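Local coordinates for protein 3-Hydroxyacyl-CoA dehydrogenase (Ralstonia eutropha H16, PDB 4PZC) that catalyses the NAD-dependent oxidation of (S)-3-hydroxyacyl-CoA, including (S)-3-hydroxybutyryl-CoA, to the 3-ketoacyl-CoA, at residues Ile18-Ala23 with Ser48-Leu53; Ala37-Gly42 with Gly73-Asp78; Asp95-Ile100 with Ser116-Ile121; Lys182-Phe187 with Thr249-Pro254; Cys202-Gly207 with Glu212-Gly217. One frame throughout, in Å; residues are numbered along the deposited sequence.

The five contacts show how interaction chemistry follows position in a two-domain dehydrogenase. Contacts 1, 2 and 3 belong to the Rossmann domain, and the first two share helix 36-54: contact 1, partly buried, sets a glutamine amide beside a serine and leucine methyls, while contact 2 lays one valine on a loop backbone. Contact 3 is buried and polar, a lysine ammonium meeting a strand carbonyl. Its 116-121 segment touches Phe187 of contact 4, a surface contact in which a proline sits over an aromatic face where the Rossmann domain passes into the helical domain. Contact 5, in that helical domain, is buried and purely apolar; like contact 4 it touches the second subunit.

Contact 1. Residues Ile18-Ala23 with Ser48-Leu53; sequences IAQACA and SSLDRL
A side-chain bridge between two helices of the Rossmann domain runs from Gln20, on helix 13-23, to Ser49, Leu50 and Leu53 on helix 36-54. The local axes stay 12.2 Å apart at their closest, too far for backbone packing, and cross at -47°. One long side chain therefore spans the gap. Its CG is trans to the backbone N (chi1 170°) and the rest of the chain is extended, which carries the terminal amide straight across to the other helix. There NE2 gives Ser49 OG a weak hydrogen bond, 3.4 Å long. Methyl groups line the amide as well. Gln20 and Leu50 run past each other in opposite directions, and Leu50 CD1 lies alongside the amide, 3.5 Å from Gln20 CD. From the next turn of the helix Leu53 adds its own CD1, 3.9 Å from Gln20 NE2. Across these helices the amide thus has one weak hydrogen bond and methyl neighbours; Gln20 also touches the loop at Pro146. Ser49 is a predicted CoA-binding residue, so the bridge meets helix 36-54 at what is probably part of the substrate site. Behind Gln20, helix 13-23 rests on the sheet, Ala19 against strands 5-9 and 28-32; on the far helix Leu50 also touches Lys64 of helix 61-70, which meets Ala23 through Ala67.

Contact 2. Residues Ala37-Gly42 with Gly73-Asp78; sequences AAVQKG and GSTSYD
Val39, on helix 36-54, lays its two methyl groups against the backbone of Gly73 and Ser74, where the chain leaves strand 71-72. Van der Waals contact is the whole of what joins the segments. CG1, on the far side of the CA-CB bond from the backbone N (chi1 172°), rests 3.7 Å from Gly73 C; without a side chain, Gly73 lets the methyl come up to its carbonyl group. The other branch, Val39 CG2, meets the carbonyl of the next residue, 3.3 Å from Ser74 O. Thr75 touches more loosely at the margin, its CG2 4.2 Å from Val39 CG2. Thus one forked side chain covers two successive peptide carbonyls.

Hydrogen bonds act within each partner instead. In the loop, Ser76 N donates to Ser74 OG over 2.8 Å, closing an ST turn. The same hydroxyl is hydrogen-bonded to Asp79, so Ser74, whose CB points away from the helix, ties the loop to itself while its backbone faces Val39. On the helical side Gly42 N bonds Ala38 O in the ordinary way, and Ser35 OG is bonded to Ala38 N near the start of the helix. Val39 also touches Asp33, an NAD-binding residue just after strand 28-32. An acidic residue at the end of the second strand is the hallmark of NAD-dependent Rossmann folds, in which it usually binds the adenosine ribose.

Contact 3. Residues Asp95-Ile100 with Ser116-Ile121; sequences DLKVKI and SNTSSI
Within the beta-alpha-beta unit of strand 85-88, helix 94-107 and strand 113-117, part of the Rossmann fold, the ammonium of Lys97 meets the carbonyl of Asn117 at the strand end. Packing is closest at Lys97 CE and NZ. The side chain bends at its second torsion and again at its last (chi4 87°), turning NZ onto the strand end, where it donates to Asn117 O, 2.8 Å away. Around the same nitrogen stand Glu88, in a salt bridge, and the carbonyl of Thr91, so this buried charge has both a counter-ion and neutral acceptors. Ser116 OG also binds Glu88; it lies beside the end of the lysine, 3.1 Å from Lys97 CE.

The contact loosens toward Thr118, whose CB is 4.0 Å from Lys97 CE. Back along the chain, partly exposed Ile121 only skims the lysine, its CG1 4.4 Å from Lys97 CD, and the outward side of the helix is exposed to solvent. The loop has its own internal order. Thr118 OG1, also bonded to the NAD-binding Glu92, accepts from Ser120 N in an ST turn and from Ile121 N in an ST motif. Lys97 and Ser119 are themselves predicted to bind NAD. At the tight end, Lys97 NZ approaches Asn117 O with a C=O...N angle of 159°, tilted 21° from the carbonyl plane.

Contact 4. Residues Lys182-Phe187 with Thr249-Pro254; sequences KNSPGF and TEFADP
With CG anti to its carbonyl carbon (chi1 -76°), Phe251 swings its ring away from the end of helix 237-251 and turns one face of it to Pro185. The backbone points Glu250 CB toward the same proline, while the first torsion (chi1 -64°) and a bend at the second take the rest of that chain and its carboxylate away. Pro185 CG meets both residues. It stands over one face of the ring, 4.1 Å from the Phe251 ring centroid and 15° off the normal, a CH-pi contact displaced slightly toward the rim, and it also packs on Glu250 CB, 3.3 Å away. Pro185 CD meets Phe251 CZ at 3.7 Å. Ser184 OG approaches the ring obliquely, 3.7 Å from Phe251 CZ.

Pro185 is presented by a type II beta turn, Ser184 to Phe187, closed by Phe187 N to Ser184 O; Gly186 takes the positive-phi corner. Beyond the contact, Ser184 packs on Leu208 of the second subunit, and Asp253 forms a salt bridge with Arg257 of that subunit. The turn belongs to the linker from strand 177-182 of the Rossmann domain to helix 189-205, so this surface contact fastens the interdomain connection to the helical C-terminal domain characteristic of 3-hydroxyacyl-CoA dehydrogenases.

Contact 5. Residues Cys202-Gly207 with Glu212-Gly217; sequences CVLGEG and EEIDEG
Val203 and Leu204, near the end of helix 189-205, receive Ile214 of helix 211-222; the two successive helices are joined by a short loop in the helical C-terminal domain. Val203 comes first: its CG1, the branch turned opposite the backbone N (chi1 163°), meets Ile214 CD1 at 3.8 Å as the two side chains slide past each other in opposite directions. The same residue packs on Arg191 of the second subunit. Leu204 follows and offers the base of its side chain more than its tip, for Ile214 CD1 lies 3.7 Å from Leu204 CB. One delta methyl therefore wedges beside two consecutive residues. The isoleucine holds CG1 anti to its carbonyl carbon (chi1 -73°) and extends beyond it, which pushes CD1 out to the neighbouring helix. Ile214 also touches Leu229 of helix 228-235.

The helix ends at Gly205. Glu206 is the first residue to leave helical torsions, and its carboxylate turns to the dimer interface, in a salt bridge with Arg191 of the second subunit. Gly207, with positive phi, is the C-prime residue of a Schellman motif. Leu208 N bonds back to Val203 O, and Gly207 N reaches Leu204 O at 2.8 Å.

Contact 1. Residues Ile18-Ala23 with Ser48-Leu53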
# COMPACT_ATOMS: atom_id res chain seq x y z
N ILE A 18 11.61 21.87 7.94
CA ILE A 18 10.51 22.84 7.92
C ILE A 18 11.07 24.21 7.59
O ILE A 18 10.48 24.97 6.81
CB ILE A 18 9.78 23.00 9.26
CG1 ILE A 18 9.61 21.69 10.04
CG2 ILE A 18 8.43 23.65 9.02
CD1 ILE A 18 9.01 20.58 9.23
N ALA A 19 12.19 24.53 8.23
CA ALA A 19 12.84 25.82 8.04
C ALA A 19 13.02 26.09 6.54
O ALA A 19 12.38 26.98 5.97
CB ALA A 19 14.19 25.86 8.76
N GLN A 20 13.84 25.26 5.93
CA GLN A 20 14.07 25.31 4.51
C GLN A 20 12.79 25.57 3.74
O GLN A 20 12.72 26.49 2.92
CB GLN A 20 14.68 23.99 4.05
CG GLN A 20 14.74 23.84 2.54
CD GLN A 20 15.81 22.88 2.10
OE1 GLN A 20 16.67 22.47 2.89
NE2 GLN A 20 15.78 22.51 0.83
N ALA A 21 11.77 24.75 4.03
CA ALA A 21 10.55 24.70 3.21
C ALA A 21 9.83 26.02 3.19
O ALA A 21 9.24 26.39 2.19
CB ALA A 21 9.62 23.62 3.73
N CYS A 22 9.88 26.70 4.32
CA CYS A 22 9.34 28.04 4.42
C CYS A 22 10.24 29.00 3.64
O CYS A 22 9.78 29.74 2.78
CB CYS A 22 9.28 28.49 5.89
SG CYS A 22 8.60 27.32 7.10
N ALA A 23 11.54 28.96 3.96
CA ALA A 23 12.51 29.93 3.46
C ALA A 23 12.46 30.10 1.95
O ALA A 23 12.37 31.23 1.45
CB ALA A 23 13.90 29.51 3.86
N SER A 48 24.13 22.28 2.44
CA SER A 48 24.42 21.05 1.67
C SER A 48 23.24 20.65 0.77
O SER A 48 23.41 20.32 -0.40
CB SER A 48 24.80 19.90 2.62
OG SER A 48 24.87 18.65 1.94
N SER A 49 22.04 20.68 1.33
CA SER A 49 20.83 20.35 0.60
C SER A 49 20.55 21.30 -0.56
O SER A 49 20.16 20.85 -1.65
CB SER A 49 19.64 20.34 1.56
OG SER A 49 18.42 20.38 0.84
N LEU A 50 20.71 22.60 -0.33
CA LEU A 50 20.49 23.60 -1.38
C LEU A 50 21.54 23.49 -2.48
O LEU A 50 21.22 23.64 -3.66
CB LEU A 50 20.47 25.01 -0.80
CG LEU A 50 19.10 25.56 -0.38
CD1 LEU A 50 18.12 24.49 0.08
CD2 LEU A 50 19.25 26.61 0.72
N ASP A 51 22.78 23.23 -2.08
CA ASP A 51 23.85 22.97 -3.05
C ASP A 51 23.34 21.97 -4.08
O ASP A 51 23.33 22.25 -5.28
CB ASP A 51 25.11 22.38 -2.37
CG ASP A 51 25.78 23.36 -1.40
OD1 ASP A 51 25.58 24.59 -1.50
OD2 ASP A 51 26.53 22.86 -0.53
N ARG A 52 22.90 20.80 -3.60
CA ARG A 52 22.39 19.72 -4.46
C ARG A 52 21.37 20.19 -5.47
O ARG A 52 21.43 19.81 -6.64
CB ARG A 52 21.75 18.61 -3.64
CG ARG A 52 22.72 17.64 -3.00
CD ARG A 52 22.01 16.33 -2.70
NE ARG A 52 22.68 15.53 -1.66
CZ ARG A 52 22.70 15.82 -0.36
NH1 ARG A 52 22.10 16.92 0.11
NH2 ARG A 52 23.33 15.02 0.49
N LEU A 53 20.42 21.00 -5.01
CA LEU A 53 19.33 21.50 -5.85
C LEU A 53 19.82 22.37 -7.00
O LEU A 53 19.43 22.17 -8.16
CB LEU A 53 18.33 22.29 -5.01
CG LEU A 53 17.42 21.36 -4.20
CD1 LEU A 53 17.11 21.94 -2.84
CD2 LEU A 53 16.14 21.04 -4.96

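Contact 2. Residues Ala37-Gly42 with Gly73-Asp78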
# COMPACT_ATOMS: atom_id res chain seq x y z
N ALA A 37 26.16 24.97 18.29
CA ALA A 37 26.52 23.77 17.54
C ALA A 37 25.28 23.20 16.80
O ALA A 37 25.35 22.85 15.61
CB ALA A 37 27.13 22.72 18.47
N ALA A 38 24.16 23.16 17.51
CA ALA A 38 22.91 22.61 16.98
C ALA A 38 22.31 23.48 15.87
O ALA A 38 21.95 22.96 14.80
CB ALA A 38 21.90 22.43 18.11
N VAL A 39 22.21 24.78 16.13
CA VAL A 39 21.58 25.71 15.20
C VAL A 39 22.31 25.71 13.85
O VAL A 39 21.69 25.49 12.80
CB VAL A 39 21.56 27.16 15.77
CG1 VAL A 39 21.09 28.16 14.71
CG2 VAL A 39 20.68 27.25 17.01
N GLN A 40 23.63 25.94 13.90
CA GLN A 40 24.46 26.07 12.69
C GLN A 40 24.56 24.78 11.90
O GLN A 40 24.53 24.81 10.67
CB GLN A 40 25.85 26.55 13.07
CG GLN A 40 25.87 28.00 13.54
CD GLN A 40 27.15 28.36 14.27
OE1 GLN A 40 28.15 27.64 14.21
NE2 GLN A 40 27.13 29.50 14.96
N LYS A 41 24.66 23.65 12.59
CA LYS A 41 24.60 22.36 11.92
C LYS A 41 23.24 22.17 11.22
O LYS A 41 23.13 21.45 10.23
CB LYS A 41 24.85 21.22 12.90
CG LYS A 41 25.19 19.93 12.20
CD LYS A 41 25.48 18.80 13.17
CE LYS A 41 26.48 17.82 12.57
NZ LYS A 41 26.30 16.44 13.11
N GLY A 42 22.20 22.80 11.77
CA GLY A 42 20.91 22.88 11.11
C GLY A 42 21.06 23.54 9.76
O GLY A 42 20.52 23.06 8.76
N GLY A 73 18.50 32.02 12.82
CA GLY A 73 18.67 30.92 13.79
C GLY A 73 19.28 31.34 15.12
O GLY A 73 20.43 31.76 15.14
N SER A 74 18.53 31.18 16.22
CA SER A 74 18.93 31.66 17.56
C SER A 74 19.00 30.55 18.63
O SER A 74 18.61 29.42 18.37
CB SER A 74 17.93 32.73 18.02
OG SER A 74 18.14 33.13 19.37
N THR A 75 19.51 30.88 19.82
CA THR A 75 19.36 30.02 21.02
C THR A 75 18.49 30.67 22.09
O THR A 75 18.22 30.06 23.13
CB THR A 75 20.72 29.63 21.66
OG1 THR A 75 21.28 30.75 22.36
CG2 THR A 75 21.72 29.15 20.62
N SER A 76 18.07 31.91 21.85
CA SER A 76 17.19 32.62 22.75
C SER A 76 15.80 32.28 22.31
O SER A 76 15.44 32.46 21.15
CB SER A 76 17.40 34.13 22.67
OG SER A 76 18.73 34.43 22.29
N TYR A 77 15.00 31.82 23.25
CA TYR A 77 13.67 31.35 22.93
C TYR A 77 12.72 32.53 23.06
O TYR A 77 11.53 32.42 22.72
CB TYR A 77 13.30 30.18 23.84
CG TYR A 77 14.50 29.31 24.14
CD1 TYR A 77 15.39 29.65 25.18
CD2 TYR A 77 14.75 28.16 23.40
CE1 TYR A 77 16.50 28.87 25.46
CE2 TYR A 77 15.86 27.37 23.68
CZ TYR A 77 16.73 27.73 24.71
OH TYR A 77 17.84 26.96 25.00
N ASP A 78 13.24 33.66 23.53
CA ASP A 78 12.55 34.95 23.45
C ASP A 78 12.42 35.44 22.00
O ASP A 78 11.54 36.24 21.69
CB ASP A 78 13.24 36.01 24.32
CG ASP A 78 12.86 35.89 25.80
OD1 ASP A 78 11.80 36.44 26.17
OD2 ASP A 78 13.62 35.26 26.58

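Contact 3. Residues Asp95-Ile100 with Ser116-Ile121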
# COMPACT_ATOMS: atom_id res chain seq x y z
N ASP A 95 7.19 13.88 28.15
CA ASP A 95 7.49 14.78 29.23
C ASP A 95 8.23 15.97 28.66
O ASP A 95 7.84 17.13 28.88
CB ASP A 95 8.30 14.07 30.31
CG ASP A 95 7.45 13.10 31.12
OD1 ASP A 95 6.24 13.37 31.28
OD2 ASP A 95 7.97 12.06 31.60
N LEU A 96 9.27 15.70 27.88
CA LEU A 96 10.07 16.79 27.35
C LEU A 96 9.26 17.67 26.37
O LEU A 96 9.26 18.90 26.48
CB LEU A 96 11.36 16.29 26.69
CG LEU A 96 12.27 17.43 26.19
CD1 LEU A 96 12.97 18.14 27.34
CD2 LEU A 96 13.28 16.94 25.17
N LYS A 97 8.58 17.03 25.44
CA LYS A 97 7.68 17.73 24.53
C LYS A 97 6.85 18.76 25.28
O LYS A 97 6.79 19.92 24.86
CB LYS A 97 6.74 16.75 23.82
CG LYS A 97 6.21 17.22 22.48
CD LYS A 97 6.03 16.03 21.53
CE LYS A 97 5.67 16.44 20.11
NZ LYS A 97 6.82 16.75 19.21
N VAL A 98 6.22 18.34 26.38
CA VAL A 98 5.36 19.23 27.18
C VAL A 98 6.14 20.48 27.57
O VAL A 98 5.81 21.60 27.13
CB VAL A 98 4.80 18.51 28.46
CG1 VAL A 98 4.30 19.50 29.51
CG2 VAL A 98 3.66 17.55 28.09
N LYS A 99 7.18 20.28 28.39
CA LYS A 99 7.99 21.38 28.89
C LYS A 99 8.22 22.44 27.80
O LYS A 99 7.89 23.61 27.99
CB LYS A 99 9.33 20.85 29.39
CG LYS A 99 9.33 20.47 30.86
CD LYS A 99 10.21 19.24 31.13
CE LYS A 99 10.15 18.78 32.59
NZ LYS A 99 9.80 17.33 32.69
N ILE A 100 8.75 22.00 26.66
CA ILE A 100 8.97 22.90 25.53
C ILE A 100 7.75 23.74 25.19
O ILE A 100 7.87 24.96 25.03
CB ILE A 100 9.40 22.15 24.26
CG1 ILE A 100 10.73 21.41 24.48
CG2 ILE A 100 9.54 23.13 23.09
CD1 ILE A 100 10.95 20.27 23.50
N SER A 116 2.62 21.50 17.00
CA SER A 116 3.64 20.49 17.30
C SER A 116 3.67 19.37 16.27
O SER A 116 2.65 18.76 15.99
CB SER A 116 3.42 19.86 18.67
OG SER A 116 4.53 19.04 18.99
N ASN A 117 4.84 19.12 15.70
CA ASN A 117 5.03 18.03 14.76
C ASN A 117 5.22 16.70 15.53
O ASN A 117 5.98 16.66 16.50
CB ASN A 117 6.23 18.33 13.88
CG ASN A 117 6.53 17.21 12.93
OD1 ASN A 117 7.57 16.57 13.00
ND2 ASN A 117 5.62 16.95 12.04
N THR A 118 4.53 15.65 15.11
CA THR A 118 4.57 14.33 15.79
C THR A 118 3.90 13.27 14.91
O THR A 118 3.09 13.61 14.05
CB THR A 118 3.86 14.37 17.17
OG1 THR A 118 3.99 13.10 17.85
CG2 THR A 118 2.39 14.72 17.02
N SER A 119 4.28 12.01 15.10
CA SER A 119 3.63 10.87 14.45
C SER A 119 2.64 10.17 15.36
O SER A 119 1.66 9.60 14.89
CB SER A 119 4.67 9.86 14.03
OG SER A 119 5.84 10.09 14.74
N SER A 120 2.88 10.25 16.66
CA SER A 120 2.23 9.37 17.61
C SER A 120 1.49 10.06 18.73
O SER A 120 0.54 9.49 19.26
CB SER A 120 3.27 8.41 18.22
OG SER A 120 4.42 9.11 18.69
N ILE A 121 1.91 11.27 19.11
CA ILE A 121 1.45 11.87 20.36
C ILE A 121 0.09 12.59 20.24
O ILE A 121 -0.18 13.32 19.28
CB ILE A 121 2.51 12.85 20.93
CG1 ILE A 121 3.92 12.20 21.02
CG2 ILE A 121 2.06 13.37 22.29
CD1 ILE A 121 4.15 11.28 22.21

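Contact 4. Residues Lys182-Phe187 with Thr249-Pro254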
# COMPACT_ATOMS: atom_id res chain seq x y z
N LYS A 182 -8.99 14.50 12.40
CA LYS A 182 -9.30 14.58 13.80
C LYS A 182 -8.25 13.75 14.52
O LYS A 182 -8.03 12.62 14.17
CB LYS A 182 -10.68 14.03 14.13
CG LYS A 182 -11.83 14.77 13.48
CD LYS A 182 -13.12 14.36 14.18
CE LYS A 182 -14.35 15.07 13.61
NZ LYS A 182 -14.91 14.44 12.37
N ASN A 183 -7.61 14.32 15.53
CA ASN A 183 -6.72 13.57 16.39
C ASN A 183 -7.24 12.17 16.74
O ASN A 183 -8.35 12.01 17.28
CB ASN A 183 -6.48 14.35 17.68
CG ASN A 183 -5.37 13.75 18.49
OD1 ASN A 183 -4.25 13.59 18.00
ND2 ASN A 183 -5.67 13.38 19.75
N SER A 184 -6.39 11.18 16.43
CA SER A 184 -6.67 9.75 16.63
C SER A 184 -5.37 8.96 16.43
O SER A 184 -4.50 9.35 15.62
CB SER A 184 -7.72 9.26 15.62
OG SER A 184 -7.89 7.84 15.59
N PRO A 185 -5.23 7.84 17.14
CA PRO A 185 -4.00 7.12 17.02
C PRO A 185 -3.58 6.89 15.54
O PRO A 185 -4.41 6.49 14.73
CB PRO A 185 -4.33 5.83 17.74
CG PRO A 185 -5.29 6.26 18.80
CD PRO A 185 -6.17 7.13 18.02
N GLY A 186 -2.32 7.20 15.20
CA GLY A 186 -1.81 7.10 13.84
C GLY A 186 -2.47 8.01 12.80
O GLY A 186 -2.17 7.95 11.61
N PHE A 187 -3.36 8.87 13.22
CA PHE A 187 -3.92 9.83 12.29
C PHE A 187 -4.39 9.07 11.05
O PHE A 187 -5.14 8.12 11.17
CB PHE A 187 -2.90 10.93 12.01
CG PHE A 187 -2.24 11.44 13.26
CD1 PHE A 187 -2.98 11.58 14.44
CD2 PHE A 187 -0.87 11.73 13.28
CE1 PHE A 187 -2.37 12.01 15.60
CE2 PHE A 187 -0.26 12.16 14.45
CZ PHE A 187 -1.00 12.30 15.61
N THR A 249 -2.63 -0.03 22.21
CA THR A 249 -2.77 0.53 23.53
C THR A 249 -3.79 1.65 23.54
O THR A 249 -4.58 1.70 24.45
CB THR A 249 -1.40 0.99 24.08
OG1 THR A 249 -0.50 -0.11 24.01
CG2 THR A 249 -1.52 1.40 25.54
N GLU A 250 -3.78 2.52 22.53
CA GLU A 250 -4.70 3.68 22.49
C GLU A 250 -6.11 3.23 22.12
O GLU A 250 -7.05 3.59 22.80
CB GLU A 250 -4.19 4.80 21.56
CG GLU A 250 -2.86 5.48 21.96
CD GLU A 250 -2.82 6.02 23.41
OE1 GLU A 250 -3.91 6.30 23.99
OE2 GLU A 250 -1.70 6.17 23.97
N PHE A 251 -6.25 2.40 21.09
CA PHE A 251 -7.55 1.80 20.73
C PHE A 251 -8.05 0.74 21.68
O PHE A 251 -9.29 0.48 21.70
CB PHE A 251 -7.53 1.21 19.33
CG PHE A 251 -7.60 2.25 18.27
CD1 PHE A 251 -8.64 3.16 18.27
CD2 PHE A 251 -6.62 2.33 17.29
CE1 PHE A 251 -8.71 4.14 17.30
CE2 PHE A 251 -6.67 3.30 16.31
CZ PHE A 251 -7.72 4.21 16.32
N ALA A 252 -7.12 0.15 22.44
CA ALA A 252 -7.42 -0.95 23.36
C ALA A 252 -8.08 -2.09 22.64
O ALA A 252 -9.09 -2.60 23.12
CB ALA A 252 -8.29 -0.49 24.53
N ASP A 253 -7.50 -2.50 21.50
CA ASP A 253 -8.12 -3.46 20.58
C ASP A 253 -7.07 -4.38 19.91
O ASP A 253 -6.22 -3.90 19.15
CB ASP A 253 -8.92 -2.65 19.54
CG ASP A 253 -9.75 -3.50 18.59
OD1 ASP A 253 -9.80 -4.76 18.61
OD2 ASP A 253 -10.39 -2.81 17.77
N PRO A 254 -7.10 -5.70 20.23
CA PRO A 254 -6.17 -6.68 19.66
C PRO A 254 -6.18 -6.76 18.16
O PRO A 254 -5.28 -7.38 17.59
CB PRO A 254 -6.65 -8.03 20.24
CG PRO A 254 -8.02 -7.76 20.77
CD PRO A 254 -7.96 -6.32 21.24

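Contact 5. Residues Cys202-Gly207 with Glu212-Gly217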
# COMPACT_ATOMS: atom_id res chain seq x y z
N CYS A 202 2.99 -10.86 9.83
CA CYS A 202 2.19 -12.03 10.15
C CYS A 202 2.30 -13.12 9.10
O CYS A 202 2.52 -14.29 9.43
CB CYS A 202 0.72 -11.65 10.35
SG CYS A 202 0.49 -10.41 11.64
N VAL A 203 2.15 -12.73 7.84
CA VAL A 203 2.21 -13.66 6.73
C VAL A 203 3.56 -14.36 6.77
O VAL A 203 3.63 -15.58 6.72
CB VAL A 203 2.01 -12.95 5.37
CG1 VAL A 203 2.49 -13.81 4.22
CG2 VAL A 203 0.56 -12.57 5.16
N LEU A 204 4.62 -13.57 6.87
CA LEU A 204 5.98 -14.10 6.94
C LEU A 204 6.09 -14.97 8.18
O LEU A 204 6.56 -16.10 8.13
CB LEU A 204 6.99 -12.96 7.03
CG LEU A 204 8.43 -13.39 7.33
CD1 LEU A 204 8.93 -14.25 6.20
CD2 LEU A 204 9.35 -12.20 7.50
N GLY A 205 5.63 -14.44 9.29
CA GLY A 205 5.63 -15.18 10.54
C GLY A 205 5.01 -16.55 10.46
O GLY A 205 5.46 -17.47 11.13
N GLU A 206 3.96 -16.70 9.65
CA GLU A 206 3.23 -17.99 9.57
C GLU A 206 3.87 -18.87 8.50
O GLU A 206 3.29 -19.89 8.09
CB GLU A 206 1.76 -17.76 9.23
CG GLU A 206 1.00 -16.91 10.24
CD GLU A 206 -0.11 -16.03 9.64
OE1 GLU A 206 -0.52 -16.24 8.46
OE2 GLU A 206 -0.56 -15.11 10.36
N GLY A 207 5.06 -18.44 8.05
CA GLY A 207 5.77 -19.07 6.94
C GLY A 207 4.96 -19.38 5.70
O GLY A 207 5.11 -20.43 5.13
N GLU A 212 11.18 -12.03 0.30
CA GLU A 212 11.41 -11.46 -1.04
C GLU A 212 10.15 -11.62 -1.85
O GLU A 212 9.67 -10.68 -2.46
CB GLU A 212 12.56 -12.15 -1.78
CG GLU A 212 13.93 -12.05 -1.11
CD GLU A 212 14.12 -13.01 0.06
OE1 GLU A 212 13.32 -13.98 0.21
OE2 GLU A 212 15.08 -12.78 0.84
N GLU A 213 9.60 -12.82 -1.83
CA GLU A 213 8.37 -13.11 -2.56
C GLU A 213 7.20 -12.28 -2.04
O GLU A 213 6.36 -11.83 -2.81
CB GLU A 213 8.04 -14.61 -2.47
CG GLU A 213 8.86 -15.55 -3.35
CD GLU A 213 8.32 -16.97 -3.33
OE1 GLU A 213 7.98 -17.48 -2.23
OE2 GLU A 213 8.19 -17.58 -4.42
N ILE A 214 7.12 -12.10 -0.73
CA ILE A 214 6.07 -11.28 -0.15
C ILE A 214 6.16 -9.85 -0.72
O ILE A 214 5.13 -9.24 -1.09
CB ILE A 214 6.18 -11.28 1.39
CG1 ILE A 214 5.74 -12.62 1.98
CG2 ILE A 214 5.31 -10.19 1.98
CD1 ILE A 214 6.02 -12.77 3.48
N ASP A 215 7.39 -9.32 -0.77
CA ASP A 215 7.63 -7.97 -1.30
C ASP A 215 7.31 -7.92 -2.80
O ASP A 215 6.68 -6.98 -3.29
CB ASP A 215 9.06 -7.51 -1.02
CG ASP A 215 9.28 -7.01 0.45
OD1 ASP A 215 8.34 -6.98 1.29
OD2 ASP A 215 10.42 -6.60 0.76
N GLU A 216 7.71 -8.97 -3.52
CA GLU A 216 7.45 -9.04 -4.94
C GLU A 216 5.95 -8.93 -5.17
O GLU A 216 5.48 -8.07 -5.94
CB GLU A 216 7.96 -10.37 -5.56
CG GLU A 216 9.47 -10.51 -5.84
CD GLU A 216 9.89 -11.91 -6.41
OE1 GLU A 216 9.41 -12.33 -7.50
OE2 GLU A 216 10.73 -12.59 -5.76
N GLY A 217 5.21 -9.81 -4.50
CA GLY A 217 3.77 -9.88 -4.61
C GLY A 217 3.09 -8.51 -4.55
O GLY A 217 2.11 -8.26 -5.28